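Local coordinates for axin interactor, dorsalization-associated protein (Danio rerio, PDB 2QZQ) that acts as a ventralizing factor in the embryo, binding axin and disrupting its homodimerization to inhibit axin-mediated JNK activation, its C-terminal C2 domain being the part described here, at residues A[14-19]-A[84-89]; A[36-41]-A[71-76]; A[104-109]-A[142-147]. All coordinates share one frame; numbering follows the deposited sequence.

In the fold
From the N terminus, strand 15-24 comes first, and contact 1 closes a long loop when strand 85-94 packs against it from the facing layer. The loop so closed contains contact 2, which joins strand 34-41 to residues 71-76, in and just beyond strand 64-72. Contact 3 follows in series, bringing strand 99-109 against strand 144-151 near the C terminus. Each contact faces one layer of the C2 sandwich to the other: strands 34-41, 85-94 and 99-109 are consecutive neighbours in one layer, while 64-72, 15-24 and 144-151 are consecutive neighbours in the other. The contacts thus lie side by side across a shared core; Ile36 and Leu144 even touch between contacts 2 and 3.

Contact 1. Residues A[14-19]-A[84-89]; sequences TLLTLT and AAIFFE
Leu16 and Leu18 meet Ile86 and Phe88 across the interior of the C2 β-sandwich, where strand 15-24 in one layer faces strand 85-94 in the other. The short strand segments run in nearly the same direction, 24° apart, and their axes come no closer than 11.6 Å, so the layers are joined here by side chains alone. Packing is tighter at the Leu18 end. There the ring of Phe88 and the side chain of Leu18 cross at about a right angle, and the methyl CD1 of Leu18 arrives in the plane of the ring, at its edge instead of over a face. With CG of Leu18 beside its own backbone N (chi1 -62°), this branch reaches both Phe88 and Ile86, lying 3.9 Å from Ile86 CD1. The Leu16 end is sparser: a single pair of methyls, Leu16 CD2 and Ile86 CD1, meet tip to tip at 3.8 Å. Ile86 CD1 is therefore shared by both leucines, while CG2 of the same isoleucine approaches Leu18 CD1 at 4.0 Å.

The alternate residues turn to the other face of each layer, where most are covered by other parts of the chain. Thr17 is buried there, its hydroxyl bonded to Glu72, and the ring of Phe87 stacks edge-to-face with Phe129; Thr19, bonded to Asp70, is partly exposed and marks the looser, solvent-facing side. All four touching residues are buried, and Val38 and Met108 also pack against Ile86 and Phe88. The shortest approach across the pair is that of Leu18 CD1 to Phe88 CZ, at 3.5 Å.

Contact 2. Residues A[36-41]-A[71-76]; sequences ITVSVK and VEIQRH
Val38 lies against Val71 and Ile73, and Val40 against Ile73 alone, in an entirely apolar contact. Val38 shows best how the two segments fit. Its CB already touches the other side, 4.0 Å from CG1 of Val71. From there the side chain forks. Branch CG1, anti to the backbone N (chi1 -178°), stays equally near Val71 CG1 and also reaches Ile73 CD1 at 4.1 Å. Branch CG2 turns the other way, beside the backbone N, and comes within 4.1 Å of each of the two methyls of Val71. The two valines slide past each other in opposite directions, so that CG1 of Val71 lies near CB, CG1 and CG2 of Val38 alike, whereas the side chain of Ile73 crosses that of Val38 at about a right angle.

Ile73 divides its two branches between two partners. Its CB does not head straight for strand 34-41, but the ends of the side chain come nearer: CD1 serves Val38, and CG2, anti to the backbone N, meets Val40 CG2 at 4.1 Å. The next residue, Gln74, folds back on the chain, and its NE2 gives a nearly straight bond of 3.0 Å to Glu72 O (166° at the hydrogen). The donor stands well above the carbonyl plane, while the oxygen lies close to the plane of the amide. Gln74 NE2 also bonds to Pro5 O, so two acceptors grip the amide nitrogen.

Ile20, from strand 15-24, touches both Val38 and Val71 and continues the apolar packing. Such interleaving of branched aliphatic side chains between facing layers is characteristic of the hydrophobic core of a β-sandwich, here that of the Aida-type C2 domain.

Contact 3. Residues A[104-109]-A[142-147]; sequences CFAFME and LYLHLN
Ala106 and Leu144 form the nearer of two apolar pairs between strands 99-109 and 144-151, with CB of the alanine 3.9 Å from CD2 of the leucine. Two residues further along each strand, selenomethionine Met108 places its SE atom 4.2 Å from CD1 of Leu146. The backbones separate along the way: the CA atoms of Ala106 and Leu144 are 7.4 Å apart, those of Met108 and Leu146 10.9 Å. At the close end the methyl of Ala106 is enough to make contact; at the wider end the longer side chain of Met108 spans the gap.

Leu144 has CG anti to its backbone N (chi1 177°), which carries CD2 across to Ala106. Leu146 instead sets CG beside its backbone N, at chi1 -48°, and its CD1 is the branch that reaches the selenium.

In the next shell, the ring of Phe88 touches both Leu144 and Leu146, so one aromatic side chain spans the two leucines. Ile120 packs against Ala106 and Leu146, and Ile113 from a loop borders Met108. Beyond these, backbone hydrogen bonds fix the strand carrying Ala106 and Met108: Ala106 is bonded to Phe88 and Met108 to Ile86, which ties strand 99-109 to strand 85-94. CB of Phe105 and of Phe107 points away from strand 144-151, and the Phe107 side chain touches Arg131.

Inward residues alternating with outward ones on two segments whose contacts are all between side chains are the pattern of facing β-sandwich layers, and here they form part of the core of the C2 domain.

Contact 1. Residues A[14-19]-A[84-89]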
loop_
_atom_site.group_PDB
_atom_site.type_symbol
_atom_site.label_atom_id
_atom_site.label_comp_id
_atom_site.label_asym_id
_atom_site.label_seq_id
_atom_site.Cartn_x
_atom_site.Cartn_y
_atom_site.Cartn_z
ATOM N N THR A 14 9.047 10.016 15.092
ATOM C CA THR A 14 9.012 10.219 13.639
ATOM C C THR A 14 7.697 9.692 13.059
ATOM O O THR A 14 7.245 8.624 13.438
ATOM C CB THR A 14 10.183 9.486 12.945
ATOM O OG1 THR A 14 11.417 9.765 13.642
ATOM C CG2 THR A 14 10.287 9.927 11.492
ATOM N N LEU A 15 7.109 10.464 12.155
ATOM C CA LEU A 15 5.878 10.061 11.460
ATOM C C LEU A 15 6.141 9.902 9.976
ATOM O O LEU A 15 6.888 10.684 9.363
ATOM C CB LEU A 15 4.743 11.072 11.692
ATOM C CG LEU A 15 4.121 11.129 13.087
ATOM C CD1 LEU A 15 3.240 12.393 13.187
ATOM C CD2 LEU A 15 3.333 9.850 13.468
ATOM N N LEU A 16 5.514 8.879 9.396
ATOM C CA LEU A 16 5.754 8.554 8.008
ATOM C C LEU A 16 4.521 8.857 7.175
ATOM O O LEU A 16 3.405 8.499 7.559
ATOM C CB LEU A 16 6.161 7.074 7.878
ATOM C CG LEU A 16 6.307 6.458 6.470
ATOM C CD1 LEU A 16 7.478 7.044 5.702
ATOM C CD2 LEU A 16 6.404 4.949 6.559
ATOM N N THR A 17 4.753 9.580 6.081
ATOM C CA THR A 17 3.796 9.745 4.999
ATOM C C THR A 17 4.249 8.937 3.796
ATOM O O THR A 17 5.401 9.046 3.354
ATOM C CB THR A 17 3.641 11.209 4.576
ATOM O OG1 THR A 17 3.372 11.995 5.749
ATOM C CG2 THR A 17 2.448 11.375 3.551
ATOM N N LEU A 18 3.346 8.108 3.281
ATOM C CA LEU A 18 3.613 7.417 2.020
ATOM C C LEU A 18 2.721 7.980 0.943
ATOM O O LEU A 18 1.477 7.896 1.054
ATOM C CB LEU A 18 3.384 5.914 2.166
ATOM C CG LEU A 18 4.279 5.206 3.178
ATOM C CD1 LEU A 18 3.793 3.785 3.456
ATOM C CD2 LEU A 18 5.731 5.247 2.730
ATOM N N THR A 19 3.335 8.585 -0.074
ATOM C CA THR A 19 2.599 9.069 -1.224
ATOM C C THR A 19 2.470 7.905 -2.181
ATOM O O THR A 19 3.463 7.356 -2.628
ATOM C CB THR A 19 3.367 10.208 -1.943
ATOM O OG1 THR A 19 3.646 11.253 -1.001
ATOM C CG2 THR A 19 2.562 10.777 -3.132
ATOM N N ALA A 84 7.258 -5.565 12.043
ATOM C CA ALA A 84 6.082 -4.997 11.369
ATOM C C ALA A 84 6.328 -4.808 9.872
ATOM O O ALA A 84 7.477 -4.702 9.407
ATOM C CB ALA A 84 5.670 -3.698 12.006
ATOM N N ALA A 85 5.242 -4.816 9.107
ATOM C CA ALA A 85 5.320 -4.487 7.688
ATOM C C ALA A 85 4.091 -3.669 7.305
ATOM O O ALA A 85 3.010 -3.830 7.887
ATOM C CB ALA A 85 5.382 -5.738 6.852
ATOM N N ILE A 86 4.277 -2.789 6.338
ATOM C CA ILE A 86 3.185 -2.015 5.761
ATOM C C ILE A 86 2.747 -2.721 4.456
ATOM O O ILE A 86 3.571 -2.945 3.552
ATOM C CB ILE A 86 3.628 -0.562 5.455
ATOM C CG1 ILE A 86 4.334 0.076 6.679
ATOM C CG2 ILE A 86 2.427 0.328 5.046
ATOM C CD1 ILE A 86 4.879 1.462 6.385
ATOM N N PHE A 87 1.456 -3.028 4.366
ATOM C CA PHE A 87 0.863 -3.682 3.191
ATOM C C PHE A 87 0.061 -2.709 2.354
ATOM O O PHE A 87 -0.541 -1.786 2.884
ATOM C CB PHE A 87 -0.077 -4.793 3.659
ATOM C CG PHE A 87 0.630 -6.050 4.005
ATOM C CD1 PHE A 87 0.732 -7.069 3.073
ATOM C CD2 PHE A 87 1.213 -6.213 5.259
ATOM C CE1 PHE A 87 1.443 -8.276 3.400
ATOM C CE2 PHE A 87 1.910 -7.385 5.584
ATOM C CZ PHE A 87 2.019 -8.411 4.646
ATOM N N PHE A 88 0.068 -2.929 1.036
ATOM C CA PHE A 88 -0.678 -2.150 0.077
ATOM C C PHE A 88 -1.391 -3.199 -0.750
ATOM O O PHE A 88 -0.725 -3.996 -1.411
ATOM C CB PHE A 88 0.259 -1.337 -0.832
ATOM C CG PHE A 88 1.247 -0.517 -0.064
ATOM C CD1 PHE A 88 0.976 0.800 0.256
ATOM C CD2 PHE A 88 2.423 -1.103 0.411
ATOM C CE1 PHE A 88 1.895 1.556 1.022
ATOM C CE2 PHE A 88 3.326 -0.362 1.152
ATOM C CZ PHE A 88 3.051 0.956 1.476
ATOM N N GLU A 89 -2.713 -3.246 -0.619
ATOM C CA GLU A 89 -3.542 -4.223 -1.355
ATOM C C GLU A 89 -4.335 -3.463 -2.392
ATOM O O GLU A 89 -5.075 -2.565 -2.037
ATOM C CB GLU A 89 -4.515 -4.919 -0.422
ATOM C CG GLU A 89 -3.854 -5.828 0.608
ATOM C CD GLU A 89 -4.878 -6.438 1.531
ATOM O OE1 GLU A 89 -5.340 -5.724 2.449
ATOM O OE2 GLU A 89 -5.225 -7.611 1.315
#

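Contact 2. Residues A[36-41]-A[71-76]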
loop_
_atom_site.group_PDB
_atom_site.type_symbol
_atom_site.label_atom_id
_atom_site.label_comp_id
_atom_site.label_asym_id
_atom_site.label_seq_id
_atom_site.Cartn_x
_atom_site.Cartn_y
_atom_site.Cartn_z
ATOM N N ILE A 36 -6.687 1.293 -3.081
ATOM C CA ILE A 36 -5.680 0.572 -2.288
ATOM C C ILE A 36 -6.000 0.643 -0.817
ATOM O O ILE A 36 -6.363 1.699 -0.302
ATOM C CB ILE A 36 -4.248 1.097 -2.586
ATOM C CG1 ILE A 36 -3.852 0.711 -4.017
ATOM C CG2 ILE A 36 -3.176 0.541 -1.535
ATOM C CD1 ILE A 36 -2.461 1.293 -4.477
ATOM N N THR A 37 -5.848 -0.504 -0.148
ATOM C CA THR A 37 -5.970 -0.618 1.278
ATOM C C THR A 37 -4.564 -0.716 1.832
ATOM O O THR A 37 -3.773 -1.592 1.422
ATOM C CB THR A 37 -6.756 -1.857 1.676
ATOM O OG1 THR A 37 -8.094 -1.705 1.220
ATOM C CG2 THR A 37 -6.795 -2.047 3.215
ATOM N N VAL A 38 -4.280 0.198 2.747
ATOM C CA VAL A 38 -2.986 0.269 3.426
ATOM C C VAL A 38 -3.192 -0.135 4.885
ATOM O O VAL A 38 -4.004 0.460 5.617
ATOM C CB VAL A 38 -2.344 1.687 3.339
ATOM C CG1 VAL A 38 -0.913 1.726 4.030
ATOM C CG2 VAL A 38 -2.265 2.192 1.893
ATOM N N SER A 39 -2.458 -1.169 5.289
ATOM C CA SER A 39 -2.499 -1.660 6.635
ATOM C C SER A 39 -1.054 -1.830 7.156
ATOM O O SER A 39 -0.109 -1.902 6.371
ATOM C CB SER A 39 -3.263 -2.986 6.700
ATOM O OG SER A 39 -2.657 -4.010 5.923
ATOM N N VAL A 40 -0.920 -1.860 8.484
ATOM C CA VAL A 40 0.356 -2.139 9.139
ATOM C C VAL A 40 0.136 -3.385 9.993
ATOM O O VAL A 40 -0.716 -3.377 10.905
ATOM C CB VAL A 40 0.826 -0.953 9.998
ATOM C CG1 VAL A 40 2.207 -1.241 10.606
ATOM C CG2 VAL A 40 0.894 0.339 9.141
ATOM N N LYS A 41 0.873 -4.448 9.676
ATOM C CA LYS A 41 0.675 -5.765 10.293
ATOM C C LYS A 41 1.897 -6.156 11.095
ATOM O O LYS A 41 3.009 -5.850 10.680
ATOM C CB LYS A 41 0.435 -6.848 9.217
ATOM C CG LYS A 41 -0.835 -6.664 8.342
ATOM C CD LYS A 41 -2.105 -6.764 9.144
ATOM C CE LYS A 41 -3.280 -7.250 8.272
ATOM N NZ LYS A 41 -4.059 -6.149 7.712
ATOM N N VAL A 71 -0.804 8.817 2.231
ATOM C CA VAL A 71 -1.342 7.999 3.298
ATOM C C VAL A 71 -0.487 8.221 4.554
ATOM O O VAL A 71 0.731 8.052 4.515
ATOM C CB VAL A 71 -1.398 6.488 2.904
ATOM C CG1 VAL A 71 -1.939 5.643 4.040
ATOM C CG2 VAL A 71 -2.260 6.308 1.633
ATOM N N GLU A 72 -1.150 8.568 5.657
ATOM C CA GLU A 72 -0.489 8.823 6.936
ATOM C C GLU A 72 -0.456 7.572 7.785
ATOM O O GLU A 72 -1.500 7.041 8.184
ATOM C CB GLU A 72 -1.179 9.992 7.690
ATOM C CG GLU A 72 -1.386 11.263 6.822
ATOM C CD GLU A 72 -0.090 11.997 6.453
ATOM O OE1 GLU A 72 0.985 11.733 7.053
ATOM O OE2 GLU A 72 -0.147 12.860 5.558
ATOM N N ILE A 73 0.754 7.088 8.058
ATOM C CA ILE A 73 0.925 5.877 8.868
ATOM C C ILE A 73 0.619 6.193 10.336
ATOM O O ILE A 73 1.223 7.096 10.928
ATOM C CB ILE A 73 2.339 5.267 8.655
ATOM C CG1 ILE A 73 2.478 4.824 7.197
ATOM C CG2 ILE A 73 2.588 4.061 9.575
ATOM C CD1 ILE A 73 1.405 3.818 6.759
ATOM N N GLN A 74 -0.323 5.441 10.901
ATOM C CA GLN A 74 -0.976 5.777 12.161
ATOM C C GLN A 74 -0.236 5.272 13.393
ATOM O O GLN A 74 -0.835 4.782 14.347
ATOM C CB GLN A 74 -2.420 5.269 12.142
ATOM C CG GLN A 74 -3.259 5.961 11.076
ATOM C CD GLN A 74 -3.467 7.435 11.381
ATOM O OE1 GLN A 74 -3.997 7.781 12.443
ATOM N NE2 GLN A 74 -3.072 8.301 10.463
ATOM N N ARG A 75 1.083 5.392 13.366
ATOM C CA ARG A 75 1.879 5.200 14.572
ATOM C C ARG A 75 3.250 5.815 14.360
ATOM O O ARG A 75 3.850 5.673 13.290
ATOM C CB ARG A 75 2.004 3.719 14.967
ATOM C CG ARG A 75 2.342 3.530 16.448
ATOM C CD ARG A 75 2.749 2.082 16.802
ATOM N NE ARG A 75 1.584 1.205 16.926
ATOM C CZ ARG A 75 1.596 -0.012 17.467
ATOM N NH1 ARG A 75 2.717 -0.525 17.959
ATOM N NH2 ARG A 75 0.474 -0.723 17.519
ATOM N N HIS A 76 3.745 6.498 15.386
ATOM C CA HIS A 76 5.142 6.964 15.374
ATOM C C HIS A 76 6.079 5.784 15.146
ATOM O O HIS A 76 5.942 4.732 15.767
ATOM C CB HIS A 76 5.469 7.753 16.664
ATOM C CG HIS A 76 4.643 8.994 16.818
ATOM N ND1 HIS A 76 3.393 8.984 17.400
ATOM C CD2 HIS A 76 4.864 10.268 16.422
ATOM C CE1 HIS A 76 2.888 10.206 17.373
ATOM N NE2 HIS A 76 3.759 11.004 16.780
#

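Contact 3. Residues A[104-109]-A[142-147]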
loop_
_atom_site.group_PDB
_atom_site.type_symbol
_atom_site.label_atom_id
_atom_site.label_comp_id
_atom_site.label_asym_id
_atom_site.label_seq_id
_atom_site.Cartn_x
_atom_site.Cartn_y
_atom_site.Cartn_z
ATOM N N CYS A 104 -3.915 -8.024 -5.962
ATOM C CA CYS A 104 -2.492 -8.216 -5.672
ATOM C C CYS A 104 -2.121 -7.331 -4.506
ATOM O O CYS A 104 -2.912 -6.490 -4.073
ATOM C CB CYS A 104 -1.660 -7.875 -6.919
ATOM S SG CYS A 104 -1.944 -6.168 -7.553
ATOM N N PHE A 105 -0.921 -7.544 -3.972
ATOM C CA PHE A 105 -0.447 -6.758 -2.851
ATOM C C PHE A 105 1.069 -6.512 -2.914
ATOM O O PHE A 105 1.830 -7.204 -3.616
ATOM C CB PHE A 105 -0.822 -7.421 -1.525
ATOM C CG PHE A 105 -0.080 -8.731 -1.264
ATOM C CD1 PHE A 105 -0.497 -9.915 -1.856
ATOM C CD2 PHE A 105 1.040 -8.754 -0.439
ATOM C CE1 PHE A 105 0.169 -11.114 -1.608
ATOM C CE2 PHE A 105 1.733 -9.955 -0.173
ATOM C CZ PHE A 105 1.307 -11.131 -0.761
ATOM N N ALA A 106 1.486 -5.500 -2.174
ATOM C CA ALA A 106 2.900 -5.168 -2.013
ATOM C C ALA A 106 3.060 -4.971 -0.529
ATOM O O ALA A 106 2.102 -4.636 0.172
ATOM C CB ALA A 106 3.238 -3.863 -2.756
ATOM N N PHE A 107 4.279 -5.139 -0.032
ATOM C CA PHE A 107 4.513 -4.801 1.346
ATOM C C PHE A 107 5.901 -4.236 1.488
ATOM O O PHE A 107 6.743 -4.395 0.596
ATOM C CB PHE A 107 4.333 -6.029 2.248
ATOM C CG PHE A 107 5.303 -7.144 1.956
ATOM C CD1 PHE A 107 5.071 -8.038 0.926
ATOM C CD2 PHE A 107 6.470 -7.282 2.717
ATOM C CE1 PHE A 107 5.956 -9.101 0.677
ATOM C CE2 PHE A 107 7.366 -8.294 2.455
ATOM C CZ PHE A 107 7.124 -9.212 1.458
HETATM N N MSE A 108 6.129 -3.568 2.612
HETATM C CA MSE A 108 7.471 -3.134 2.961
HETATM C C MSE A 108 7.761 -3.371 4.428
HETATM O O MSE A 108 6.937 -3.048 5.285
HETATM C CB MSE A 108 7.749 -1.686 2.541
HETATM C CG MSE A 108 6.737 -0.636 2.946
HETATM SE SE MSE A 108 7.373 1.150 2.259
HETATM C CE MSE A 108 8.297 1.602 3.619
ATOM N N GLU A 109 8.931 -3.960 4.688
ATOM C CA GLU A 109 9.435 -4.178 6.043
ATOM C C GLU A 109 9.948 -2.874 6.665
ATOM O O GLU A 109 10.188 -1.891 5.968
ATOM C CB GLU A 109 10.538 -5.254 6.062
ATOM C CG GLU A 109 10.162 -6.669 5.512
ATOM C CD GLU A 109 9.169 -7.477 6.384
ATOM O OE1 GLU A 109 8.886 -7.109 7.543
ATOM O OE2 GLU A 109 8.656 -8.517 5.903
ATOM N N LEU A 142 6.466 -3.433 -13.926
ATOM C CA LEU A 142 5.241 -2.769 -13.516
ATOM C C LEU A 142 5.134 -2.915 -12.009
ATOM O O LEU A 142 4.895 -4.026 -11.485
ATOM C CB LEU A 142 4.026 -3.414 -14.225
ATOM C CG LEU A 142 4.035 -3.222 -15.741
ATOM C CD1 LEU A 142 2.997 -4.168 -16.410
ATOM C CD2 LEU A 142 3.768 -1.745 -16.098
ATOM N N TYR A 143 5.346 -1.798 -11.325
ATOM C CA TYR A 143 5.529 -1.747 -9.871
ATOM C C TYR A 143 4.545 -0.806 -9.209
ATOM O O TYR A 143 3.905 0.017 -9.865
ATOM C CB TYR A 143 6.940 -1.211 -9.561
ATOM C CG TYR A 143 8.089 -2.083 -10.042
ATOM C CD1 TYR A 143 8.449 -3.221 -9.325
ATOM C CD2 TYR A 143 8.850 -1.725 -11.158
ATOM C CE1 TYR A 143 9.501 -4.019 -9.719
ATOM C CE2 TYR A 143 9.910 -2.526 -11.583
ATOM C CZ TYR A 143 10.229 -3.671 -10.848
ATOM O OH TYR A 143 11.274 -4.472 -11.202
ATOM N N LEU A 144 4.465 -0.888 -7.896
ATOM C CA LEU A 144 3.867 0.179 -7.095
ATOM C C LEU A 144 4.945 1.241 -6.828
ATOM O O LEU A 144 6.012 0.924 -6.299
ATOM C CB LEU A 144 3.331 -0.389 -5.775
ATOM C CG LEU A 144 2.718 0.588 -4.771
ATOM C CD1 LEU A 144 1.397 1.221 -5.307
ATOM C CD2 LEU A 144 2.518 -0.095 -3.423
ATOM N N HIS A 145 4.650 2.492 -7.189
ATOM C CA HIS A 145 5.604 3.606 -7.028
ATOM C C HIS A 145 5.139 4.459 -5.883
ATOM O O HIS A 145 4.009 4.981 -5.916
ATOM C CB HIS A 145 5.620 4.484 -8.268
ATOM C CG HIS A 145 6.281 3.860 -9.453
ATOM N ND1 HIS A 145 5.715 2.828 -10.172
ATOM C CD2 HIS A 145 7.452 4.143 -10.064
ATOM C CE1 HIS A 145 6.516 2.494 -11.171
ATOM N NE2 HIS A 145 7.571 3.284 -11.129
ATOM N N LEU A 146 5.991 4.566 -4.856
ATOM C CA LEU A 146 5.731 5.382 -3.671
ATOM C C LEU A 146 6.800 6.456 -3.470
ATOM O O LEU A 146 7.922 6.347 -4.002
ATOM C CB LEU A 146 5.689 4.532 -2.386
ATOM C CG LEU A 146 4.857 3.245 -2.341
ATOM C CD1 LEU A 146 5.133 2.472 -1.051
ATOM C CD2 LEU A 146 3.389 3.593 -2.497
ATOM N N ASN A 147 6.434 7.482 -2.709
ATOM C CA ASN A 147 7.421 8.435 -2.151
ATOM C C ASN A 147 7.259 8.454 -0.648
ATOM O O ASN A 147 6.134 8.598 -0.146
ATOM C CB ASN A 147 7.267 9.846 -2.746
ATOM C CG ASN A 147 8.431 10.771 -2.378
ATOM O OD1 ASN A 147 9.574 10.402 -2.521
ATOM N ND2 ASN A 147 8.123 11.964 -1.886
#